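Local coordinates for aminotransferase, class III (Thermomicrobium roseum, PDB 6IO1), which catalyses (S)-enantioselective omega-transamination, passing amino groups between substrates by way of a pyridoxal phosphate cofactor, at the interface of chains A and B. Numbering follows the deposited sequence. Chains: chain A/B, Aminotransferase, class III.

Contact 1: the interface of chains A and B. Residues chain A 126, 130, 158, 320, 322; chain B 122, 157-159.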
ATOM      1  N   GLU A 126      -6.121   5.770   4.296  1.00 16.52           N
ATOM      2  CA  GLU A 126      -5.498   7.023   3.792  1.00 18.31           C
ATOM      3  C   GLU A 126      -6.399   7.597   2.692  1.00 14.95           C
ATOM      4  O   GLU A 126      -6.631   8.822   2.695  1.00 15.07           O
ATOM      5  CB  GLU A 126      -4.101   6.727   3.246  1.00 18.52           C
ATOM      6  CG  GLU A 126      -3.373   7.961   2.745  1.00 23.38           C
ATOM      7  CD  GLU A 126      -3.038   8.979   3.820  1.00 29.35           C
ATOM      8  OE1 GLU A 126      -2.515  10.057   3.470  1.00 32.26           O
ATOM      9  OE2 GLU A 126      -3.298   8.693   5.005  1.00 32.33           O
ATOM     10  N   LYS A 130      -8.554  11.169   2.837  1.00 14.55           N
ATOM     11  CA  LYS A 130      -8.382  12.148   1.771  1.00 14.88           C
ATOM     12  C   LYS A 130      -9.696  12.416   1.051  1.00 15.97           C
ATOM     13  O   LYS A 130      -9.977  13.555   0.670  1.00 16.21           O
ATOM     14  CB  LYS A 130      -7.314  11.675   0.786  1.00 15.87           C
ATOM     15  CG  LYS A 130      -5.920  11.593   1.385  1.00 18.94           C
ATOM     16  CD  LYS A 130      -4.883  11.195   0.346  1.00 18.96           C
ATOM     17  CE  LYS A 130      -4.636  12.320  -0.644  1.00 18.53           C
ATOM     18  NZ  LYS A 130      -3.749  11.897  -1.762  1.00 21.33           N
ATOM     19  N   ALA A 158       0.872   4.320   7.771  1.00 38.25           N
ATOM     20  CA  ALA A 158       1.315   5.243   6.733  1.00 35.89           C
ATOM     21  C   ALA A 158       0.558   6.556   6.879  1.00 37.91           C
ATOM     22  O   ALA A 158       1.070   7.519   7.451  1.00 42.10           O
ATOM     23  CB  ALA A 158       1.095   4.650   5.354  1.00 34.22           C
ATOM     24  N   HIS A 320      -5.716  11.533  -6.944  1.00 17.20           N
ATOM     25  CA  HIS A 320      -5.377  10.533  -5.943  1.00 16.79           C
ATOM     26  C   HIS A 320      -5.409   9.156  -6.582  1.00 17.93           C
ATOM     27  O   HIS A 320      -6.292   8.862  -7.393  1.00 16.82           O
ATOM     28  CB  HIS A 320      -6.329  10.562  -4.745  1.00 17.99           C
ATOM     29  CG  HIS A 320      -6.097   9.446  -3.775  1.00 16.71           C
ATOM     30  ND1 HIS A 320      -5.194   9.540  -2.738  1.00 16.20           N
ATOM     31  CD2 HIS A 320      -6.628   8.203  -3.699  1.00 18.22           C
ATOM     32  CE1 HIS A 320      -5.187   8.408  -2.058  1.00 17.47           C
ATOM     33  NE2 HIS A 320      -6.049   7.580  -2.621  1.00 18.63           N
ATOM     34  N   PHE A 322      -3.263   4.929  -6.075  1.00 17.55           N
ATOM     35  CA  PHE A 322      -2.123   4.042  -5.920  1.00 17.14           C
ATOM     36  C   PHE A 322      -1.952   3.222  -7.191  1.00 17.67           C
ATOM     37  O   PHE A 322      -2.928   2.887  -7.866  1.00 17.62           O
ATOM     38  CB  PHE A 322      -2.304   3.124  -4.712  1.00 16.66           C
ATOM     39  CG  PHE A 322      -2.385   3.858  -3.407  1.00 18.89           C
ATOM     40  CD1 PHE A 322      -1.235   4.207  -2.722  1.00 19.69           C
ATOM     41  CD2 PHE A 322      -3.613   4.211  -2.871  1.00 17.42           C
ATOM     42  CE1 PHE A 322      -1.307   4.885  -1.526  1.00 19.23           C
ATOM     43  CE2 PHE A 322      -3.691   4.890  -1.674  1.00 18.51           C
ATOM     44  CZ  PHE A 322      -2.539   5.228  -1.000  1.00 21.08           C
TER
ATOM     45  N   ALA B 122       4.370   4.080  -2.817  1.00 18.48           N
ATOM     46  CA  ALA B 122       4.085   4.989  -1.710  1.00 17.53           C
ATOM     47  C   ALA B 122       4.377   4.330  -0.371  1.00 15.71           C
ATOM     48  O   ALA B 122       4.938   4.962   0.533  1.00 15.25           O
ATOM     49  CB  ALA B 122       2.636   5.469  -1.767  1.00 20.27           C
ATOM     50  N   ILE B 157       1.290   9.357  -3.178  1.00 28.03           N
ATOM     51  CA  ILE B 157       0.272  10.300  -2.738  1.00 29.20           C
ATOM     52  C   ILE B 157      -0.312   9.922  -1.378  1.00 28.70           C
ATOM     53  O   ILE B 157      -1.359  10.428  -0.991  1.00 26.85           O
ATOM     54  CB  ILE B 157      -0.836  10.443  -3.800  1.00 26.02           C
ATOM     55  CG1 ILE B 157      -1.164   9.091  -4.442  1.00 23.16           C
ATOM     56  CG2 ILE B 157      -0.424  11.430  -4.873  1.00 28.70           C
ATOM     57  CD1 ILE B 157      -1.977   8.153  -3.572  1.00 24.00           C
ATOM     58  N   ALA B 158       0.355   9.041  -0.640  1.00 27.30           N
ATOM     59  CA  ALA B 158      -0.071   8.678   0.703  1.00 31.19           C
ATOM     60  C   ALA B 158       1.000   9.050   1.718  1.00 31.78           C
ATOM     61  O   ALA B 158       2.198   8.868   1.465  1.00 34.30           O
ATOM     62  CB  ALA B 158      -0.373   7.191   0.820  1.00 30.47           C
ATOM     63  N   MET B 159       0.559   9.544   2.866  1.00 31.21           N
ATOM     64  CA  MET B 159       1.408   9.651   4.052  1.00 35.00           C
ATOM     65  C   MET B 159       2.578  10.581   3.718  1.00 34.58           C
ATOM     66  O   MET B 159       2.421  11.493   2.893  1.00 34.19           O
ATOM     67  CB  MET B 159       1.789   8.262   4.488  1.00 33.63           C
TER
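In chain A, helix 121-138 and the loop carrying A:His320 and A:Phe322 meet the chain B stretch 157-159, a loop that runs into helix 159-164. The patch is part of a two-fold interface between copies of a fold-type I aminotransferase, a family whose basic unit is a dimer. A:Lys130 reaches the loop with its ammonium group. NZ donates to the backbone O of B:Ile157 at 2.9 Å, in the carbonyl plane. The same NZ also donates to ND1 of A:His320 within the ring plane, which helps to fix the turn of the imidazole. A bend at chi3 (71°) brings the lysine tip to both acceptors. The delta methyl of B:Ile157 sits between two rings. This CD1 lies over the centre of the A:Phe322 face, 3.9 Å from the centroid, and 3.6 Å from CE1 of A:His320. The methyl CB of B:Ala158 packs against CE1 of the same phenyl ring, at 3.4 Å. The same methyl also meets CG of A:Glu126. CB of B:Ala122 adds a looser contact with the phenyl. The carboxylate of A:Glu126 accepts a backbone bond: N of B:Met159 donates to OE1 at 3.2 Å, from above the carboxylate plane.

Contact 2: the interface of chains A and B. Residues chain A 157, 162, 174; chain B 126, 130, 134, 318-320.
A:Ile157 and A:Phe174 meet B:Lys130 on helix 121-138 and the loop 318-320 of chain B. The polar link runs through the lysine ammonium, the twin of the grip in contact 1 with the chains exchanged. NZ of B:Lys130 donates to the backbone O of A:Ile157 at 3.0 Å, on a lone pair, and to ND1 of B:His320. The lysine chain bends at chi3 (73°), which turns NZ toward the carbonyl while CE stays against the A:Phe174 phenyl. In a CH-pi contact, CE of B:Lys130 lies over one face of that phenyl, toward its rim, 3.8 Å from the centroid. An alanine at B:Lys130 would take the lysine methylene from this face and is likely to leave the A:Ile157 carbonyl without its ammonium mate and the imidazole freer to turn. Apolar packing completes the patch. CE1 of B:Phe318 comes in plane at the edge of A:Phe174, while CB of B:His320 and CB of B:Tyr134 approach the rim from opposite sides of the plane. CD1 of A:Ile157 packs on CE1 of B:His320 at 3.4 Å. A:Leu162 and B:Lys130 approach tip to tip, CD2 to CE at 3.9 Å. These contacts plug A:Phe174 into the partner and probably help to hold the dimer together.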
ATOM      1  N   ILE A 157      -0.126   2.385   9.423  1.00 38.84           N
ATOM      2  CA  ILE A 157       1.109   3.042   9.845  1.00 37.52           C
ATOM      3  C   ILE A 157       1.688   3.931   8.743  1.00 36.33           C
ATOM      4  O   ILE A 157       2.868   4.265   8.773  1.00 32.82           O
ATOM      5  CB  ILE A 157       2.161   2.029  10.344  1.00 34.42           C
ATOM      6  CG1 ILE A 157       2.266   0.809   9.424  1.00 29.47           C
ATOM      7  CG2 ILE A 157       1.859   1.607  11.774  1.00 35.71           C
ATOM      8  CD1 ILE A 157       3.011   1.023   8.129  1.00 28.21           C
ATOM      9  N   LEU A 162      -1.719   6.662  10.175  1.00 39.52           N
ATOM     10  CA  LEU A 162      -0.895   6.558  11.378  1.00 39.56           C
ATOM     11  C   LEU A 162      -1.377   7.520  12.454  1.00 39.59           C
ATOM     12  O   LEU A 162      -1.419   7.172  13.640  1.00 40.30           O
ATOM     13  CB  LEU A 162       0.574   6.817  11.031  1.00 37.15           C
ATOM     14  CG  LEU A 162       1.628   6.928  12.138  1.00 39.03           C
ATOM     15  CD1 LEU A 162       1.653   5.702  13.032  1.00 38.98           C
ATOM     16  CD2 LEU A 162       2.997   7.152  11.520  1.00 35.66           C
ATOM     17  N   PHE A 174       9.279   7.964  15.025  1.00 29.36           N
ATOM     18  CA  PHE A 174       9.040   8.116  13.595  1.00 28.39           C
ATOM     19  C   PHE A 174       8.812   9.564  13.178  1.00 28.29           C
ATOM     20  O   PHE A 174       8.462   9.818  12.020  1.00 27.16           O
ATOM     21  CB  PHE A 174       7.862   7.241  13.162  1.00 27.97           C
ATOM     22  CG  PHE A 174       8.133   5.771  13.291  1.00 27.37           C
ATOM     23  CD1 PHE A 174       9.132   5.167  12.546  1.00 23.98           C
ATOM     24  CD2 PHE A 174       7.409   4.999  14.177  1.00 28.50           C
ATOM     25  CE1 PHE A 174       9.390   3.817  12.672  1.00 23.16           C
ATOM     26  CE2 PHE A 174       7.660   3.647  14.309  1.00 27.53           C
ATOM     27  CZ  PHE A 174       8.652   3.055  13.557  1.00 24.88           C
TER
ATOM     28  N   GLU B 126       7.162   5.793   2.234  1.00 15.13           N
ATOM     29  CA  GLU B 126       6.801   6.047   3.625  1.00 17.28           C
ATOM     30  C   GLU B 126       7.677   5.237   4.568  1.00 15.50           C
ATOM     31  O   GLU B 126       8.154   5.754   5.589  1.00 16.44           O
ATOM     32  CB  GLU B 126       5.326   5.721   3.859  1.00 19.99           C
ATOM     33  CG  GLU B 126       4.915   5.696   5.326  1.00 22.78           C
ATOM     34  CD  GLU B 126       4.714   7.083   5.909  1.00 31.41           C
ATOM     35  OE1 GLU B 126       4.314   7.177   7.089  1.00 33.82           O
ATOM     36  OE2 GLU B 126       4.953   8.080   5.195  1.00 32.81           O
ATOM     37  N   LYS B 130      10.232   6.886   7.349  1.00 16.05           N
ATOM     38  CA  LYS B 130      10.122   6.503   8.752  1.00 15.55           C
ATOM     39  C   LYS B 130      11.397   5.832   9.243  1.00 14.96           C
ATOM     40  O   LYS B 130      11.814   6.044  10.384  1.00 15.89           O
ATOM     41  CB  LYS B 130       8.912   5.589   8.954  1.00 17.18           C
ATOM     42  CG  LYS B 130       7.581   6.270   8.677  1.00 20.75           C
ATOM     43  CD  LYS B 130       6.403   5.343   8.934  1.00 23.05           C
ATOM     44  CE  LYS B 130       6.187   5.120  10.421  1.00 25.17           C
ATOM     45  NZ  LYS B 130       5.142   4.092  10.684  1.00 25.05           N
ATOM     46  N   TYR B 134      13.607   7.181  12.284  1.00 18.29           N
ATOM     47  CA  TYR B 134      13.832   6.253  13.388  1.00 19.87           C
ATOM     48  C   TYR B 134      15.318   5.984  13.595  1.00 20.19           C
ATOM     49  O   TYR B 134      15.773   5.806  14.729  1.00 20.99           O
ATOM     50  CB  TYR B 134      13.075   4.954  13.113  1.00 18.21           C
ATOM     51  CG  TYR B 134      13.177   3.902  14.190  1.00 18.84           C
ATOM     52  CD1 TYR B 134      12.831   4.183  15.505  1.00 20.30           C
ATOM     53  CD2 TYR B 134      13.603   2.617  13.886  1.00 18.53           C
ATOM     54  CE1 TYR B 134      12.917   3.215  16.487  1.00 21.91           C
ATOM     55  CE2 TYR B 134      13.691   1.643  14.859  1.00 19.05           C
ATOM     56  CZ  TYR B 134      13.347   1.946  16.158  1.00 19.79           C
ATOM     57  OH  TYR B 134      13.437   0.975  17.128  1.00 20.90           O
ATOM     58  N   PHE B 318      10.221  -3.283  16.451  1.00 18.11           N
ATOM     59  CA  PHE B 318      10.184  -2.253  15.419  1.00 18.28           C
ATOM     60  C   PHE B 318       8.723  -2.019  15.055  1.00 18.35           C
ATOM     61  O   PHE B 318       8.112  -2.833  14.356  1.00 17.64           O
ATOM     62  CB  PHE B 318      11.008  -2.686  14.209  1.00 17.24           C
ATOM     63  CG  PHE B 318      11.037  -1.679  13.095  1.00 15.98           C
ATOM     64  CD1 PHE B 318      11.345  -0.354  13.346  1.00 17.95           C
ATOM     65  CD2 PHE B 318      10.771  -2.064  11.791  1.00 17.07           C
ATOM     66  CE1 PHE B 318      11.377   0.572  12.320  1.00 19.10           C
ATOM     67  CE2 PHE B 318      10.801  -1.143  10.760  1.00 17.27           C
ATOM     68  CZ  PHE B 318      11.105   0.176  11.026  1.00 16.92           C
ATOM     69  N   MET B 319       8.163  -0.904  15.522  1.00 20.85           N
ATOM     70  CA  MET B 319       6.724  -0.659  15.427  1.00 21.87           C
ATOM     71  C   MET B 319       6.360  -0.020  14.086  1.00 20.30           C
ATOM     72  O   MET B 319       5.833   1.090  14.010  1.00 27.70           O
ATOM     73  CB  MET B 319       6.261   0.201  16.598  1.00 26.49           C
ATOM     74  CG  MET B 319       6.450  -0.451  17.959  1.00 27.42           C
ATOM     75  SD  MET B 319       5.512  -1.980  18.147  1.00 26.84           S
ATOM     76  CE  MET B 319       3.834  -1.358  18.113  1.00 30.98           C
ATOM     77  N   HIS B 320       6.647  -0.751  13.012  1.00 18.14           N
ATOM     78  CA  HIS B 320       6.262  -0.317  11.677  1.00 19.56           C
ATOM     79  C   HIS B 320       6.083  -1.533  10.785  1.00 18.56           C
ATOM     80  O   HIS B 320       6.866  -2.484  10.856  1.00 16.35           O
ATOM     81  CB  HIS B 320       7.305   0.628  11.070  1.00 19.28           C
ATOM     82  CG  HIS B 320       7.113   0.875   9.606  1.00 18.41           C
ATOM     83  ND1 HIS B 320       6.311   1.883   9.121  1.00 18.35           N
ATOM     84  CD2 HIS B 320       7.616   0.239   8.521  1.00 18.26           C
ATOM     85  CE1 HIS B 320       6.329   1.862   7.800  1.00 19.79           C
ATOM     86  NE2 HIS B 320       7.113   0.873   7.411  1.00 18.41           N
TER

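Contact 3: the interface of chains A and B. Residues chain A 84, 296-297, 324, 327; chain B 294-297.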
ATOM      1  N   ALA A  84      -2.104  -9.686 -16.685  1.00 18.05           N
ATOM      2  CA  ALA A  84      -1.840  -9.550 -15.258  1.00 16.54           C
ATOM      3  C   ALA A  84      -2.121  -8.155 -14.708  1.00 15.83           C
ATOM      4  O   ALA A  84      -2.648  -8.035 -13.597  1.00 16.68           O
ATOM      5  CB  ALA A  84      -0.392  -9.938 -14.955  1.00 17.86           C
ATOM      6  N   VAL A 296      -4.049 -12.545  -2.361  1.00 14.28           N
ATOM      7  CA  VAL A 296      -3.411 -11.477  -3.132  1.00 14.72           C
ATOM      8  C   VAL A 296      -3.674 -10.167  -2.396  1.00 15.85           C
ATOM      9  O   VAL A 296      -4.784  -9.966  -1.884  1.00 16.88           O
ATOM     10  CB  VAL A 296      -3.938 -11.420  -4.580  1.00 13.07           C
ATOM     11  CG1 VAL A 296      -3.225 -10.335  -5.371  1.00 14.99           C
ATOM     12  CG2 VAL A 296      -3.774 -12.762  -5.283  1.00 15.09           C
ATOM     13  N   PRO A 297      -2.697  -9.264  -2.297  1.00 15.41           N
ATOM     14  CA  PRO A 297      -2.943  -7.978  -1.623  1.00 14.65           C
ATOM     15  C   PRO A 297      -4.049  -7.193  -2.309  1.00 13.35           C
ATOM     16  O   PRO A 297      -3.968  -6.878  -3.499  1.00 14.74           O
ATOM     17  CB  PRO A 297      -1.592  -7.264  -1.728  1.00 16.26           C
ATOM     18  CG  PRO A 297      -0.599  -8.368  -1.820  1.00 16.41           C
ATOM     19  CD  PRO A 297      -1.271  -9.446  -2.622  1.00 14.99           C
ATOM     20  N   TYR A 324      -1.320   0.185  -8.029  1.00 15.98           N
ATOM     21  CA  TYR A 324      -1.947  -1.119  -8.183  1.00 15.63           C
ATOM     22  C   TYR A 324      -3.433  -1.110  -7.845  1.00 15.55           C
ATOM     23  O   TYR A 324      -4.007  -2.173  -7.583  1.00 16.48           O
ATOM     24  CB  TYR A 324      -1.194  -2.154  -7.349  1.00 16.23           C
ATOM     25  CG  TYR A 324       0.147  -2.466  -7.962  1.00 16.56           C
ATOM     26  CD1 TYR A 324       0.242  -2.823  -9.299  1.00 16.14           C
ATOM     27  CD2 TYR A 324       1.319  -2.367  -7.225  1.00 18.94           C
ATOM     28  CE1 TYR A 324       1.457  -3.093  -9.882  1.00 18.02           C
ATOM     29  CE2 TYR A 324       2.546  -2.641  -7.801  1.00 16.77           C
ATOM     30  CZ  TYR A 324       2.606  -3.006  -9.130  1.00 15.97           C
ATOM     31  OH  TYR A 324       3.818  -3.281  -9.719  1.00 18.34           O
ATOM     32  N   HIS A 327      -6.062  -3.961  -9.228  1.00 15.29           N
ATOM     33  CA  HIS A 327      -5.230  -4.948  -9.897  1.00 14.71           C
ATOM     34  C   HIS A 327      -6.085  -6.115 -10.391  1.00 13.57           C
ATOM     35  O   HIS A 327      -6.820  -6.717  -9.597  1.00 14.04           O
ATOM     36  CB  HIS A 327      -4.147  -5.450  -8.944  1.00 15.27           C
ATOM     37  CG  HIS A 327      -3.067  -6.232  -9.619  1.00 15.67           C
ATOM     38  ND1 HIS A 327      -3.177  -7.582  -9.878  1.00 15.85           N
ATOM     39  CD2 HIS A 327      -1.860  -5.853 -10.100  1.00 16.04           C
ATOM     40  CE1 HIS A 327      -2.079  -8.001 -10.482  1.00 16.05           C
ATOM     41  NE2 HIS A 327      -1.264  -6.973 -10.628  1.00 15.52           N
TER
ATOM     42  N   GLY B 294       4.565  -5.912 -12.558  1.00 15.29           N
ATOM     43  CA  GLY B 294       3.178  -5.600 -12.296  1.00 16.39           C
ATOM     44  C   GLY B 294       2.264  -6.797 -12.174  1.00 16.92           C
ATOM     45  O   GLY B 294       1.053  -6.613 -11.998  1.00 19.70           O
ATOM     46  N   TYR B 295       2.799  -8.017 -12.258  1.00 15.12           N
ATOM     47  CA  TYR B 295       1.952  -9.205 -12.198  1.00 14.73           C
ATOM     48  C   TYR B 295       1.310  -9.371 -10.824  1.00 16.29           C
ATOM     49  O   TYR B 295       0.171  -9.840 -10.722  1.00 16.81           O
ATOM     50  CB  TYR B 295       2.764 -10.443 -12.581  1.00 15.59           C
ATOM     51  CG  TYR B 295       2.946 -10.605 -14.077  1.00 13.48           C
ATOM     52  CD1 TYR B 295       3.580  -9.622 -14.829  1.00 14.26           C
ATOM     53  CD2 TYR B 295       2.485 -11.736 -14.738  1.00 13.78           C
ATOM     54  CE1 TYR B 295       3.745  -9.761 -16.195  1.00 13.31           C
ATOM     55  CE2 TYR B 295       2.645 -11.883 -16.104  1.00 14.29           C
ATOM     56  CZ  TYR B 295       3.276 -10.893 -16.827  1.00 13.21           C
ATOM     57  OH  TYR B 295       3.439 -11.034 -18.185  1.00 14.46           O
ATOM     58  N   VAL B 296       2.023  -9.012  -9.760  1.00 14.40           N
ATOM     59  CA  VAL B 296       1.482  -9.029  -8.399  1.00 15.09           C
ATOM     60  C   VAL B 296       1.977  -7.773  -7.688  1.00 16.94           C
ATOM     61  O   VAL B 296       3.141  -7.386  -7.869  1.00 16.04           O
ATOM     62  CB  VAL B 296       1.895 -10.300  -7.634  1.00 12.72           C
ATOM     63  CG1 VAL B 296       1.306 -10.301  -6.232  1.00 12.68           C
ATOM     64  CG2 VAL B 296       1.461 -11.558  -8.376  1.00 15.00           C
ATOM     65  N   PRO B 297       1.142  -7.092  -6.900  1.00 16.07           N
ATOM     66  CA  PRO B 297       1.609  -5.891  -6.187  1.00 15.41           C
ATOM     67  C   PRO B 297       2.764  -6.211  -5.252  1.00 14.75           C
ATOM     68  O   PRO B 297       2.646  -7.041  -4.348  1.00 14.91           O
ATOM     69  CB  PRO B 297       0.365  -5.437  -5.416  1.00 16.51           C
ATOM     70  CG  PRO B 297      -0.775  -5.949  -6.221  1.00 16.76           C
ATOM     71  CD  PRO B 297      -0.316  -7.271  -6.773  1.00 15.72           C
TER
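A:His327 and A:Tyr324 face the chain B loop 294-297, while A:Ala84 touches B:Tyr295 of the same loop. This is a loop-to-loop part of the two-fold subunit interface and probably helps to join the chains. In the first shell, NE2 of A:His327 donates to the backbone O of B:Gly294 at 2.7 Å. The bond is nearly straight, 163° at H, and the acceptor lies close to the imidazole plane. The donor is tilted 22° from the carbonyl plane. B:Pro297 packs on both chain A rings. Its CD lies over the centre of the A:His327 face, 3.9 Å from the centroid. Its CA lies over the rim side of the A:Tyr324 face, 4.0 Å from that centroid. The phenol OH of A:Tyr324 passes near CA of B:Gly294. Further out, torsions and backbone set these groups. A:His327 points its CG away from its own backbone N (chi1 -167°), which carries the imidazole to the partner loop. The positive phi of B:Gly294 probably helps to present its carbonyl to the histidine. A:Pro297 faces its twin B:Pro297 near the two-fold axis, at a looser distance. Beyond the histidine, CB of A:Ala84 sits over the B:Tyr295 ring, 3.6 Å from its centroid.

The three contacts belong to one two-fold interface. The C-alpha centres of contact 1 and contact 2 lie about 15 Å apart, those of contact 1 and contact 3 about 18 Å, and those of contact 2 and contact 3 about 24 Å. Contact 1 and contact 2 share Glu126 and Lys130 of helix 121-138, Ile157 and His320, with the chains exchanged, so their Lys130 bonds are symmetry twins. Contact 3 uses another loop, though residues 320 to 327 link it in sequence to the others. Ala122 lines the cofactor pocket, and Lys289 precedes the contact 3 loop, so pairing of the chains probably helps to shape the active sites.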